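Local coordinates for hypothetical protein (Staphylococcus aureus subsp. aureus, PDB 2IL5) that is of unknown function but belongs to the Activator of Hsp90 ATPase homolog 1-like family, whose Bet v 1-like fold often encloses a hydrophobic cavity, at residues E31-K36 with L156-M161; Q41-S46 with V90-G95; V66-Q69 with K73-V76; S126-E131 with K140-E145. All blocks are in the same frame, centred on the assembly; numbering follows the deposited sequence.

Interaction 1. Residues E31-K36 with L156-M161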
loop_
_atom_site.group_PDB
_atom_site.type_symbol
_atom_site.label_atom_id
_atom_site.label_comp_id
_atom_site.label_asym_id
_atom_site.label_seq_id
_atom_site.Cartn_x
_atom_site.Cartn_y
_atom_site.Cartn_z
ATOM N N GLU A 31 8.769 6.495 8.426
ATOM C CA GLU A 31 9.116 7.558 7.492
ATOM C C GLU A 31 8.861 7.192 6.012
ATOM O O GLU A 31 8.372 8.035 5.238
ATOM C CB GLU A 31 10.579 7.963 7.690
ATOM C CG GLU A 31 10.989 9.265 6.979
ATOM C CD GLU A 31 12.450 9.716 7.280
ATOM O OE1 GLU A 31 13.417 8.952 7.051
ATOM O OE2 GLU A 31 12.622 10.864 7.728
ATOM N N ALA A 32 9.196 5.957 5.620
ATOM C CA ALA A 32 8.986 5.477 4.234
ATOM C C ALA A 32 7.552 5.669 3.749
ATOM O O ALA A 32 7.330 5.911 2.555
ATOM C CB ALA A 32 9.391 4.012 4.118
ATOM N N TRP A 33 6.603 5.601 4.707
ATOM C CA TRP A 33 5.160 5.592 4.490
ATOM C C TRP A 33 4.574 6.980 4.522
ATOM O O TRP A 33 3.421 7.168 4.149
ATOM C CB TRP A 33 4.422 4.742 5.561
ATOM C CG TRP A 33 4.488 3.223 5.310
ATOM C CD1 TRP A 33 5.508 2.359 5.683
ATOM C CD2 TRP A 33 3.497 2.411 4.660
ATOM N NE1 TRP A 33 5.196 1.065 5.302
ATOM C CE2 TRP A 33 3.976 1.069 4.667
ATOM C CE3 TRP A 33 2.252 2.678 4.062
ATOM C CZ2 TRP A 33 3.235 -0.005 4.102
ATOM C CZ3 TRP A 33 1.522 1.599 3.482
ATOM C CH2 TRP A 33 2.020 0.292 3.504
ATOM N N THR A 34 5.363 7.945 4.985
ATOM C CA THR A 34 4.789 9.237 5.374
ATOM C C THR A 34 5.583 10.400 4.857
ATOM O O THR A 34 5.241 11.558 5.110
ATOM C CB THR A 34 4.615 9.373 6.920
ATOM O OG1 THR A 34 5.865 9.147 7.551
ATOM C CG2 THR A 34 3.556 8.388 7.450
ATOM N N LYS A 35 6.646 10.081 4.133
ATOM C CA LYS A 35 7.409 11.084 3.429
ATOM C C LYS A 35 7.314 10.980 1.922
ATOM O O LYS A 35 7.736 9.983 1.324
ATOM C CB LYS A 35 8.870 11.057 3.871
ATOM C CG LYS A 35 9.248 12.291 4.665
ATOM C CD LYS A 35 9.096 13.549 3.755
ATOM C CE LYS A 35 10.091 13.540 2.562
ATOM N NZ LYS A 35 9.666 14.371 1.377
ATOM N N LYS A 36 6.788 12.047 1.323
ATOM C CA LYS A 36 6.590 12.195 -0.129
ATOM C C LYS A 36 7.740 11.730 -1.033
ATOM O O LYS A 36 7.541 10.960 -1.975
ATOM C CB LYS A 36 6.310 13.658 -0.437
ATOM C CG LYS A 36 5.384 13.874 -1.587
ATOM C CD LYS A 36 5.790 15.067 -2.381
ATOM C CE LYS A 36 5.663 16.327 -1.581
ATOM N NZ LYS A 36 6.559 17.344 -2.143
ATOM N N LEU A 156 6.439 -6.911 -3.800
ATOM C CA LEU A 156 7.376 -6.220 -4.709
ATOM C C LEU A 156 7.577 -4.795 -4.257
ATOM O O LEU A 156 8.680 -4.269 -4.358
ATOM C CB LEU A 156 6.886 -6.183 -6.155
ATOM C CG LEU A 156 7.091 -7.285 -7.162
ATOM C CD1 LEU A 156 6.271 -6.954 -8.412
ATOM C CD2 LEU A 156 8.544 -7.462 -7.490
HETATM N N MSE A 157 6.496 -4.185 -3.764
HETATM C CA MSE A 157 6.533 -2.828 -3.184
HETATM C C MSE A 157 7.369 -2.684 -1.915
HETATM O O MSE A 157 8.044 -1.678 -1.728
HETATM C CB MSE A 157 5.130 -2.372 -2.832
HETATM C CG MSE A 157 4.532 -1.435 -3.823
HETATM SE SE MSE A 157 2.796 -0.881 -3.133
HETATM C CE MSE A 157 1.783 -2.040 -4.268
ATOM N N PHE A 158 7.239 -3.651 -1.009
ATOM C CA PHE A 158 7.921 -3.570 0.265
ATOM C C PHE A 158 9.395 -3.858 0.062
ATOM O O PHE A 158 10.233 -3.374 0.812
ATOM C CB PHE A 158 7.350 -4.563 1.266
ATOM C CG PHE A 158 5.924 -4.332 1.588
ATOM C CD1 PHE A 158 5.367 -3.050 1.539
ATOM C CD2 PHE A 158 5.121 -5.387 1.978
ATOM C CE1 PHE A 158 4.029 -2.842 1.864
ATOM C CE2 PHE A 158 3.811 -5.159 2.307
ATOM C CZ PHE A 158 3.264 -3.885 2.239
ATOM N N ASP A 159 9.725 -4.667 -0.929
ATOM C CA ASP A 159 11.132 -4.909 -1.082
ATOM C C ASP A 159 11.847 -3.762 -1.843
ATOM O O ASP A 159 12.991 -3.421 -1.559
ATOM C CB ASP A 159 11.516 -6.399 -1.319
ATOM C CG ASP A 159 11.143 -6.944 -2.671
ATOM O OD1 ASP A 159 11.279 -6.252 -3.705
ATOM O OD2 ASP A 159 10.798 -8.150 -2.715
ATOM N N LYS A 160 11.085 -3.077 -2.688
ATOM C CA LYS A 160 11.465 -1.756 -3.151
ATOM C C LYS A 160 11.583 -0.709 -2.024
ATOM O O LYS A 160 12.565 0.009 -1.941
ATOM C CB LYS A 160 10.477 -1.303 -4.192
ATOM C CG LYS A 160 10.844 -0.029 -4.857
ATOM C CD LYS A 160 10.800 -0.204 -6.352
ATOM C CE LYS A 160 9.420 -0.115 -6.976
ATOM N NZ LYS A 160 9.710 -0.286 -8.470
HETATM N N MSE A 161 10.573 -0.606 -1.175
HETATM C CA MSE A 161 10.659 0.206 0.017
HETATM C C MSE A 161 11.923 -0.111 0.853
HETATM O O MSE A 161 12.546 0.793 1.398
HETATM C CB MSE A 161 9.392 0.047 0.879
HETATM C CG MSE A 161 9.354 0.950 2.142
HETATM SE SE MSE A 161 8.160 0.172 3.476
HETATM C CE MSE A 161 9.233 -1.288 4.161
#
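Met161, a selenomethionine and the residue most covered in this contact, reaches from helix 136-166 to Ala32 and Trp33. Its CG meets the methyl of Ala32, with Met161 CG 3.6 Å from Ala32 CB, and here the two backbones come nearest, Ala32 CA lying 7.0 Å from Met161 CA. Beyond CG the chain bends at its last torsion (chi3 75°), and the selenium comes to rest beside the pyrrole part of the indole, Met161 SE lying 3.6 Å from Trp33 NE1. This is an oblique Met-aromatic contact: Met161 SE sits 4.4 Å from the centroid of the five-membered ring of Trp33 and 50° off its normal.

One turn before Met161 on the long helix, Phe158 is the second neighbour of Trp33. The benzo side of the indole meets its phenyl, Trp33 CZ2 standing 3.7 Å from Phe158 CE1, and the two rings meet obliquely. Phe110 and Trp42 pack edge-to-face with the same indole, while Phe122 does so with Phe158, so the pair belongs to a larger aromatic cluster between the sheet and the long helix.

All four touching residues are buried and meet mainly through carbon and selenium, with the indole nitrogen the one polar atom among them. The cost of this apolar setting falls on Trp33 NE1, buried with no hydrogen-bond partner in the model and beside the polarisable selenium of Met161.

Interaction 2. Residues Q41-S46 with V90-G95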
loop_
_atom_site.group_PDB
_atom_site.type_symbol
_atom_site.label_atom_id
_atom_site.label_comp_id
_atom_site.label_asym_id
_atom_site.label_seq_id
_atom_site.Cartn_x
_atom_site.Cartn_y
_atom_site.Cartn_z
ATOM N N GLN A 41 9.218 6.839 -4.481
ATOM C CA GLN A 41 10.154 5.832 -4.901
ATOM C C GLN A 41 9.622 4.413 -4.803
ATOM O O GLN A 41 10.233 3.507 -5.384
ATOM C CB GLN A 41 11.466 5.946 -4.107
ATOM C CG GLN A 41 12.145 7.307 -4.204
ATOM C CD GLN A 41 13.480 7.377 -3.462
ATOM O OE1 GLN A 41 14.411 6.623 -3.754
ATOM N NE2 GLN A 41 13.579 8.301 -2.509
ATOM N N TRP A 42 8.487 4.198 -4.130
ATOM C CA TRP A 42 8.049 2.814 -3.885
ATOM C C TRP A 42 6.561 2.563 -3.820
ATOM O O TRP A 42 6.132 1.461 -4.094
ATOM C CB TRP A 42 8.689 2.240 -2.608
ATOM C CG TRP A 42 8.104 2.764 -1.323
ATOM C CD1 TRP A 42 8.525 3.866 -0.625
ATOM C CD2 TRP A 42 7.027 2.184 -0.551
ATOM N NE1 TRP A 42 7.753 4.020 0.522
ATOM C CE2 TRP A 42 6.839 3.001 0.593
ATOM C CE3 TRP A 42 6.191 1.057 -0.718
ATOM C CZ2 TRP A 42 5.842 2.729 1.564
ATOM C CZ3 TRP A 42 5.219 0.787 0.250
ATOM C CH2 TRP A 42 5.062 1.623 1.381
ATOM N N PHE A 43 5.781 3.548 -3.411
ATOM C CA PHE A 43 4.365 3.304 -3.137
ATOM C C PHE A 43 3.525 3.509 -4.382
ATOM O O PHE A 43 3.190 4.641 -4.710
ATOM C CB PHE A 43 3.872 4.221 -2.015
ATOM C CG PHE A 43 2.524 3.863 -1.510
ATOM C CD1 PHE A 43 1.393 4.555 -1.945
ATOM C CD2 PHE A 43 2.366 2.812 -0.612
ATOM C CE1 PHE A 43 0.117 4.202 -1.486
ATOM C CE2 PHE A 43 1.092 2.453 -0.154
ATOM C CZ PHE A 43 -0.026 3.164 -0.598
HETATM N N MSE A 44 3.211 2.399 -5.059
HETATM C CA MSE A 44 2.480 2.358 -6.349
HETATM C C MSE A 44 3.168 3.127 -7.463
HETATM O O MSE A 44 2.571 3.454 -8.476
HETATM C CB MSE A 44 1.043 2.866 -6.195
HETATM C CG MSE A 44 0.346 2.429 -4.936
HETATM SE SE MSE A 44 -0.601 0.773 -5.169
HETATM C CE MSE A 44 -1.781 1.178 -6.683
ATOM N N THR A 45 4.439 3.425 -7.255
ATOM C CA THR A 45 5.186 4.168 -8.224
ATOM C C THR A 45 6.692 3.919 -8.032
ATOM O O THR A 45 7.078 3.086 -7.202
ATOM C CB THR A 45 4.778 5.641 -8.116
ATOM O OG1 THR A 45 5.238 6.364 -9.263
ATOM C CG2 THR A 45 5.268 6.250 -6.805
ATOM N N SER A 46 7.534 4.591 -8.814
ATOM C CA SER A 46 8.991 4.548 -8.582
ATOM C C SER A 46 9.627 5.844 -9.051
ATOM O O SER A 46 8.954 6.659 -9.713
ATOM C CB SER A 46 9.648 3.329 -9.254
ATOM O OG SER A 46 9.571 3.454 -10.654
ATOM N N VAL A 90 -0.047 3.583 10.623
ATOM C CA VAL A 90 -0.696 4.258 9.515
ATOM C C VAL A 90 -1.971 3.476 9.085
ATOM O O VAL A 90 -1.915 2.272 8.818
ATOM C CB VAL A 90 0.275 4.437 8.281
ATOM C CG1 VAL A 90 -0.441 5.143 7.136
ATOM C CG2 VAL A 90 1.529 5.200 8.654
ATOM N N LYS A 91 -3.106 4.170 9.097
ATOM C CA LYS A 91 -4.343 3.751 8.422
ATOM C C LYS A 91 -4.621 4.727 7.279
ATOM O O LYS A 91 -4.710 5.947 7.479
ATOM C CB LYS A 91 -5.528 3.714 9.370
ATOM C CG LYS A 91 -6.838 3.173 8.777
ATOM C CD LYS A 91 -7.933 3.217 9.909
ATOM C CE LYS A 91 -9.362 2.877 9.468
ATOM N NZ LYS A 91 -9.343 1.788 8.387
HETATM N N MSE A 92 -4.713 4.182 6.073
HETATM C CA MSE A 92 -4.942 4.972 4.908
HETATM C C MSE A 92 -5.904 4.244 3.959
HETATM O O MSE A 92 -6.138 3.023 4.099
HETATM C CB MSE A 92 -3.604 5.340 4.234
HETATM C CG MSE A 92 -2.811 4.185 3.697
HETATM SE SE MSE A 92 -1.021 4.600 3.200
HETATM C CE MSE A 92 -1.443 5.862 1.792
ATOM N N THR A 93 -6.498 5.012 3.041
ATOM C CA THR A 93 -7.252 4.451 1.931
ATOM C C THR A 93 -6.478 4.440 0.593
ATOM O O THR A 93 -5.561 5.270 0.330
ATOM C CB THR A 93 -8.610 5.126 1.687
ATOM O OG1 THR A 93 -8.428 6.350 0.975
ATOM C CG2 THR A 93 -9.377 5.367 2.967
ATOM N N ILE A 94 -6.839 3.437 -0.202
ATOM C CA ILE A 94 -6.548 3.357 -1.642
ATOM C C ILE A 94 -7.908 3.536 -2.293
ATOM O O ILE A 94 -8.797 2.717 -2.142
ATOM C CB ILE A 94 -5.977 2.015 -2.032
ATOM C CG1 ILE A 94 -4.616 1.820 -1.395
ATOM C CG2 ILE A 94 -5.799 1.938 -3.565
ATOM C CD1 ILE A 94 -3.438 2.245 -2.333
ATOM N N GLY A 95 -8.110 4.666 -2.945
ATOM C CA GLY A 95 -9.455 5.038 -3.353
ATOM C C GLY A 95 -9.960 6.200 -2.544
ATOM O O GLY A 95 -9.691 6.341 -1.351
#
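Phe43 projects from the loop after helix 36-39 toward strand 89-94, where Met92 and Ile94, two residues apart on the strand, turn their side chains back toward it. The apolar contacts converge on one end of the phenyl ring: Phe43 CZ is 3.9 Å from Met92 CE and equally 3.9 Å from Ile94 CD1. With CG anti to the backbone N (chi1 -169°), the ring comes from the opposite direction to both strand side chains, whose ends stand obliquely to it. Met44, a selenomethionine like Met92, adds a looser touch, its SE 4.3 Å from Ile94 CD1.

A Met-aromatic contact accompanies these. The selenium of Met92 lies 4.9 Å from the centroid of the Phe43 ring and 41° off its normal, an oblique approach. Within the loop itself, Met44 CG lies over one face of the phenyl, 3.7 Å above the plane and offset toward the rim, and Trp42 CZ3 lies at the ring's edge.

The loop thus packs on the antiparallel sheet of the Bet v 1-like fold, on the side where helix 136-166 also lies. Against strand 89-94 it is held by methyl, phenyl and selenium groups through weakly directional dispersion, while Thr45 gives it a polar tie to strand 62-68.

Interaction 3. Residues V66-Q69 with K73-V76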
loop_
_atom_site.group_PDB
_atom_site.type_symbol
_atom_site.label_atom_id
_atom_site.label_comp_id
_atom_site.label_asym_id
_atom_site.label_seq_id
_atom_site.Cartn_x
_atom_site.Cartn_y
_atom_site.Cartn_z
ATOM N N VAL A 66 0.464 9.858 -9.621
ATOM C CA VAL A 66 0.315 9.595 -11.058
ATOM C C VAL A 66 1.570 8.845 -11.555
ATOM O O VAL A 66 2.686 9.336 -11.455
ATOM C CB VAL A 66 0.107 10.908 -11.825
ATOM C CG1 VAL A 66 -0.185 10.649 -13.266
ATOM C CG2 VAL A 66 -1.025 11.723 -11.187
ATOM N N ASP A 67 1.375 7.629 -12.039
ATOM C CA ASP A 67 2.464 6.738 -12.391
ATOM C C ASP A 67 2.381 6.420 -13.878
ATOM O O ASP A 67 1.314 6.010 -14.378
ATOM C CB ASP A 67 2.402 5.438 -11.574
ATOM C CG ASP A 67 3.667 4.595 -11.720
ATOM O OD1 ASP A 67 4.776 5.096 -11.415
ATOM O OD2 ASP A 67 3.564 3.431 -12.139
ATOM N N GLN A 68 3.513 6.629 -14.565
ATOM C CA GLN A 68 3.691 6.319 -15.978
ATOM C C GLN A 68 3.741 4.815 -16.283
ATOM O O GLN A 68 4.620 4.098 -15.823
ATOM C CB GLN A 68 4.964 6.998 -16.493
ATOM C CG GLN A 68 5.130 7.004 -18.019
ATOM C CD GLN A 68 4.058 7.800 -18.707
ATOM O OE1 GLN A 68 3.142 7.238 -19.315
ATOM N NE2 GLN A 68 4.148 9.116 -18.601
ATOM N N GLN A 69 2.780 4.354 -17.073
ATOM C CA GLN A 69 2.780 2.999 -17.619
ATOM C C GLN A 69 3.143 3.045 -19.094
ATOM O O GLN A 69 3.412 4.111 -19.622
ATOM C CB GLN A 69 1.386 2.386 -17.444
ATOM C CG GLN A 69 0.889 2.377 -15.990
ATOM C CD GLN A 69 1.494 1.228 -15.212
ATOM O OE1 GLN A 69 2.599 1.341 -14.659
ATOM N NE2 GLN A 69 0.770 0.107 -15.158
ATOM N N LYS A 73 -0.028 5.564 -21.401
ATOM C CA LYS A 73 -1.003 5.372 -20.318
ATOM C C LYS A 73 -0.504 5.648 -18.912
ATOM O O LYS A 73 0.662 5.444 -18.564
ATOM C CB LYS A 73 -1.749 4.025 -20.314
ATOM C CG LYS A 73 -1.429 3.015 -21.379
ATOM C CD LYS A 73 -1.212 1.640 -20.717
ATOM C CE LYS A 73 -0.434 0.727 -21.663
ATOM N NZ LYS A 73 0.484 -0.187 -20.938
ATOM N N VAL A 74 -1.445 6.106 -18.106
ATOM C CA VAL A 74 -1.179 6.556 -16.751
ATOM C C VAL A 74 -2.028 5.757 -15.755
ATOM O O VAL A 74 -3.129 5.276 -16.082
ATOM C CB VAL A 74 -1.379 8.117 -16.679
ATOM C CG1 VAL A 74 -1.748 8.603 -15.321
ATOM C CG2 VAL A 74 -0.137 8.849 -17.210
ATOM N N ASN A 75 -1.462 5.566 -14.568
ATOM C CA ASN A 75 -2.168 5.092 -13.387
ATOM C C ASN A 75 -2.302 6.236 -12.412
ATOM O O ASN A 75 -1.292 6.839 -12.042
ATOM C CB ASN A 75 -1.374 3.991 -12.687
ATOM C CG ASN A 75 -2.085 2.685 -12.697
ATOM O OD1 ASN A 75 -2.266 2.064 -13.764
ATOM N ND2 ASN A 75 -2.545 2.249 -11.489
ATOM N N VAL A 76 -3.545 6.510 -11.984
ATOM C CA VAL A 76 -3.821 7.499 -10.935
ATOM C C VAL A 76 -4.245 6.783 -9.643
ATOM O O VAL A 76 -5.150 5.949 -9.626
ATOM C CB VAL A 76 -4.872 8.577 -11.379
ATOM C CG1 VAL A 76 -5.063 9.606 -10.287
ATOM C CG2 VAL A 76 -4.446 9.257 -12.676
#
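The side-chain amides of Gln69 and Asn75 meet near the turn end of an antiparallel beta hairpin made by strands 62-68 and 74-85, their planes 65° apart and their approach loose, with Gln69 NE2 3.9 Å from Asn75 OD1. Neither amide stacks on the other. The flat peptide groups do the bonding: Asp67 and Asn75 form a hydrogen-bonded pair, Asp67 N to Asn75 O and Asn75 N to Asp67 O both measuring 2.8 Å, each donor lying in the plane of the carbonyl it meets. Toward the turn a third bond, Gln69 N to Lys73 O, is also 2.8 Å but more bent, at 148° about the hydrogen, its donor tilted from the carbonyl plane.

Side chains alternate between the faces. Asp67 and Asn75 share one, where Asp67 OD1 is hydrogen-bonded to Thr45 and Thr49. The non-hydrogen-bonded pairs Val66-Val76 and Gln68-Val74 share the other, and strand 50-55 pairs with the far edge of strand 62-68. Weak CA-H...O contacts lie between the peptide bonds, such as Val74 CA to Asp67 O at 3.5 Å. Across the valine face Val66 CG1 is modelled 3.3 Å from Val74 CG1, closer than usual van der Waals contact and so doubtful in detail.

Interaction 4. Residues S126-E131 with K140-E145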
loop_
_atom_site.group_PDB
_atom_site.type_symbol
_atom_site.label_atom_id
_atom_site.label_comp_id
_atom_site.label_asym_id
_atom_site.label_seq_id
_atom_site.Cartn_x
_atom_site.Cartn_y
_atom_site.Cartn_z
ATOM N N SER A 126 -9.831 -5.240 0.313
ATOM C CA SER A 126 -10.338 -4.755 -0.966
ATOM C C SER A 126 -11.584 -5.500 -1.401
ATOM O O SER A 126 -11.625 -6.710 -1.311
ATOM C CB SER A 126 -9.289 -4.933 -2.067
ATOM O OG SER A 126 -9.788 -4.383 -3.278
ATOM N N LEU A 127 -12.579 -4.777 -1.885
ATOM C CA LEU A 127 -13.849 -5.373 -2.320
ATOM C C LEU A 127 -13.715 -5.924 -3.696
ATOM O O LEU A 127 -13.295 -5.192 -4.586
ATOM C CB LEU A 127 -14.950 -4.313 -2.379
ATOM C CG LEU A 127 -15.915 -4.322 -1.233
ATOM C CD1 LEU A 127 -16.873 -3.200 -1.473
ATOM C CD2 LEU A 127 -16.674 -5.660 -1.178
ATOM N N VAL A 128 -14.023 -7.199 -3.892
ATOM C CA VAL A 128 -13.989 -7.748 -5.264
ATOM C C VAL A 128 -15.396 -7.865 -5.932
ATOM O O VAL A 128 -16.374 -8.317 -5.372
ATOM C CB VAL A 128 -12.894 -8.886 -5.504
ATOM C CG1 VAL A 128 -12.329 -9.414 -4.207
ATOM C CG2 VAL A 128 -13.321 -10.011 -6.528
ATOM N N GLU A 129 -15.487 -7.322 -7.122
ATOM C CA GLU A 129 -16.773 -7.247 -7.778
ATOM C C GLU A 129 -17.168 -8.626 -8.306
ATOM O O GLU A 129 -16.355 -9.349 -8.925
ATOM C CB GLU A 129 -16.757 -6.211 -8.885
ATOM C CG GLU A 129 -18.028 -5.406 -8.963
ATOM C CD GLU A 129 -17.993 -4.138 -8.107
ATOM O OE1 GLU A 129 -17.478 -4.204 -6.951
ATOM O OE2 GLU A 129 -18.494 -3.079 -8.588
ATOM N N LYS A 130 -18.413 -8.980 -8.028
ATOM C CA LYS A 130 -18.945 -10.219 -8.533
ATOM C C LYS A 130 -19.484 -9.965 -9.932
ATOM O O LYS A 130 -20.116 -8.951 -10.194
ATOM C CB LYS A 130 -19.999 -10.790 -7.588
ATOM C CG LYS A 130 -20.255 -12.290 -7.832
ATOM C CD LYS A 130 -21.317 -12.782 -6.891
ATOM C CE LYS A 130 -21.316 -14.242 -6.891
ATOM N NZ LYS A 130 -22.515 -14.626 -6.134
ATOM N N GLU A 131 -19.122 -10.827 -10.862
ATOM C CA GLU A 131 -19.579 -10.650 -12.231
ATOM C C GLU A 131 -20.941 -11.299 -12.474
ATOM O O GLU A 131 -21.331 -12.219 -11.786
ATOM C CB GLU A 131 -18.472 -11.131 -13.179
ATOM C CG GLU A 131 -17.155 -10.301 -12.969
ATOM C CD GLU A 131 -15.977 -10.746 -13.831
ATOM O OE1 GLU A 131 -14.813 -10.550 -13.380
ATOM O OE2 GLU A 131 -16.189 -11.294 -14.947
ATOM N N LYS A 140 -15.181 -17.391 -6.218
ATOM C CA LYS A 140 -14.144 -17.804 -5.347
ATOM C C LYS A 140 -12.781 -17.836 -6.053
ATOM O O LYS A 140 -11.798 -17.381 -5.482
ATOM C CB LYS A 140 -14.529 -19.117 -4.679
ATOM C CG LYS A 140 -13.366 -20.044 -4.323
ATOM C CD LYS A 140 -13.715 -20.930 -3.091
ATOM C CE LYS A 140 -12.538 -21.858 -2.759
ATOM N NZ LYS A 140 -12.475 -22.238 -1.323
ATOM N N GLN A 141 -12.736 -18.330 -7.291
ATOM C CA GLN A 141 -11.531 -18.294 -8.098
ATOM C C GLN A 141 -11.037 -16.889 -8.444
ATOM O O GLN A 141 -9.838 -16.664 -8.451
ATOM C CB GLN A 141 -11.657 -19.214 -9.355
ATOM C CG GLN A 141 -11.934 -20.703 -8.918
ATOM C CD GLN A 141 -12.258 -21.752 -10.053
ATOM O OE1 GLN A 141 -11.887 -22.938 -9.917
ATOM N NE2 GLN A 141 -12.972 -21.330 -11.125
ATOM N N LYS A 142 -11.953 -15.962 -8.769
ATOM C CA LYS A 142 -11.610 -14.558 -9.013
ATOM C C LYS A 142 -11.032 -13.853 -7.745
ATOM O O LYS A 142 -10.133 -13.049 -7.867
ATOM C CB LYS A 142 -12.826 -13.759 -9.495
ATOM C CG LYS A 142 -12.479 -12.303 -9.836
ATOM C CD LYS A 142 -13.643 -11.472 -10.314
ATOM C CE LYS A 142 -13.213 -10.009 -10.621
ATOM N NZ LYS A 142 -14.413 -9.185 -10.826
ATOM N N LYS A 143 -11.558 -14.145 -6.555
ATOM C CA LYS A 143 -11.011 -13.589 -5.302
ATOM C C LYS A 143 -9.645 -14.158 -4.931
ATOM O O LYS A 143 -8.818 -13.437 -4.428
ATOM C CB LYS A 143 -11.957 -13.781 -4.136
ATOM C CG LYS A 143 -13.310 -13.118 -4.374
ATOM C CD LYS A 143 -14.333 -13.791 -3.481
ATOM C CE LYS A 143 -14.005 -13.496 -2.072
ATOM N NZ LYS A 143 -14.607 -14.571 -1.247
ATOM N N LYS A 144 -9.437 -15.449 -5.180
ATOM C CA LYS A 144 -8.151 -16.062 -4.999
ATOM C C LYS A 144 -7.056 -15.465 -5.918
ATOM O O LYS A 144 -5.969 -15.166 -5.447
ATOM C CB LYS A 144 -8.274 -17.583 -5.155
ATOM C CG LYS A 144 -6.959 -18.342 -5.130
ATOM C CD LYS A 144 -6.538 -18.795 -3.726
ATOM C CE LYS A 144 -5.864 -17.657 -2.899
ATOM N NZ LYS A 144 -4.665 -18.116 -2.099
ATOM N N GLU A 145 -7.363 -15.289 -7.200
ATOM C CA GLU A 145 -6.471 -14.661 -8.192
ATOM C C GLU A 145 -6.148 -13.229 -7.786
ATOM O O GLU A 145 -5.013 -12.779 -7.900
ATOM C CB GLU A 145 -7.132 -14.621 -9.587
ATOM C CG GLU A 145 -6.775 -15.717 -10.544
ATOM C CD GLU A 145 -7.973 -16.233 -11.380
ATOM O OE1 GLU A 145 -8.839 -15.431 -11.839
ATOM O OE2 GLU A 145 -8.041 -17.472 -11.558
#
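Lys142 and Lys143, neighbours on helix 136-166, grip strand 118-128 and the chain that follows it in two different ways. Lys142 comes first and is the more heavily covered. Fully extended from CA outward (chi1 -177°), its chain slides past Val128 and delivers its ammonium group to the residues beyond the strand. On the way Lys142 CD passes 4.1 Å from Val128 CG2. At the end, two oxygens hold the nitrogen: Lys142 NZ donates to the backbone carbonyl Glu129 O at 2.7 Å, tilted 25° from the carbonyl plane, and to Glu131 OE1 at 2.9 Å in a salt bridge. The carboxylate uses its anti lone pair, and the two side chains cross at about a right angle. Together the bonds tie the helix to both a main-chain and a side-chain acceptor.

Lys143, next along, contributes its aliphatic part. Its CG lies against both methyls of Val128, 3.8 Å from Val128 CG1 and from Val128 CG2 alike, whereas its ammonium leads away to a salt bridge with Glu12.

Val128 and Lys143 also touch Val14 of strand 12-22, which pairs through backbone bonds with strand 118-128. The contact thus lies where the N-terminal part of helix 136-166 crosses these two neighbouring strands, close to the connection leading from sheet to helix.

Interaction 1 is the buried member of the set and interaction 4 the surface one, with interactions 2 and 3 in between. Interactions 1 and 4 use the same helix, 136-166, at points whose centres are about 27 Å apart: aromatic and selenium packing serves the interior, a lysine salt bridge the periphery. Interactions 1 and 2 touch, Trp42 NE1 lying 2.8 Å from Ala32 O in a probable hydrogen bond, and their side chains, with Trp42 between, pack against one another. The loop 41-46 also touches interaction 3 through Thr45. Backbone pairing dominates that hairpin, whereas side chains carry interactions 1 and 2.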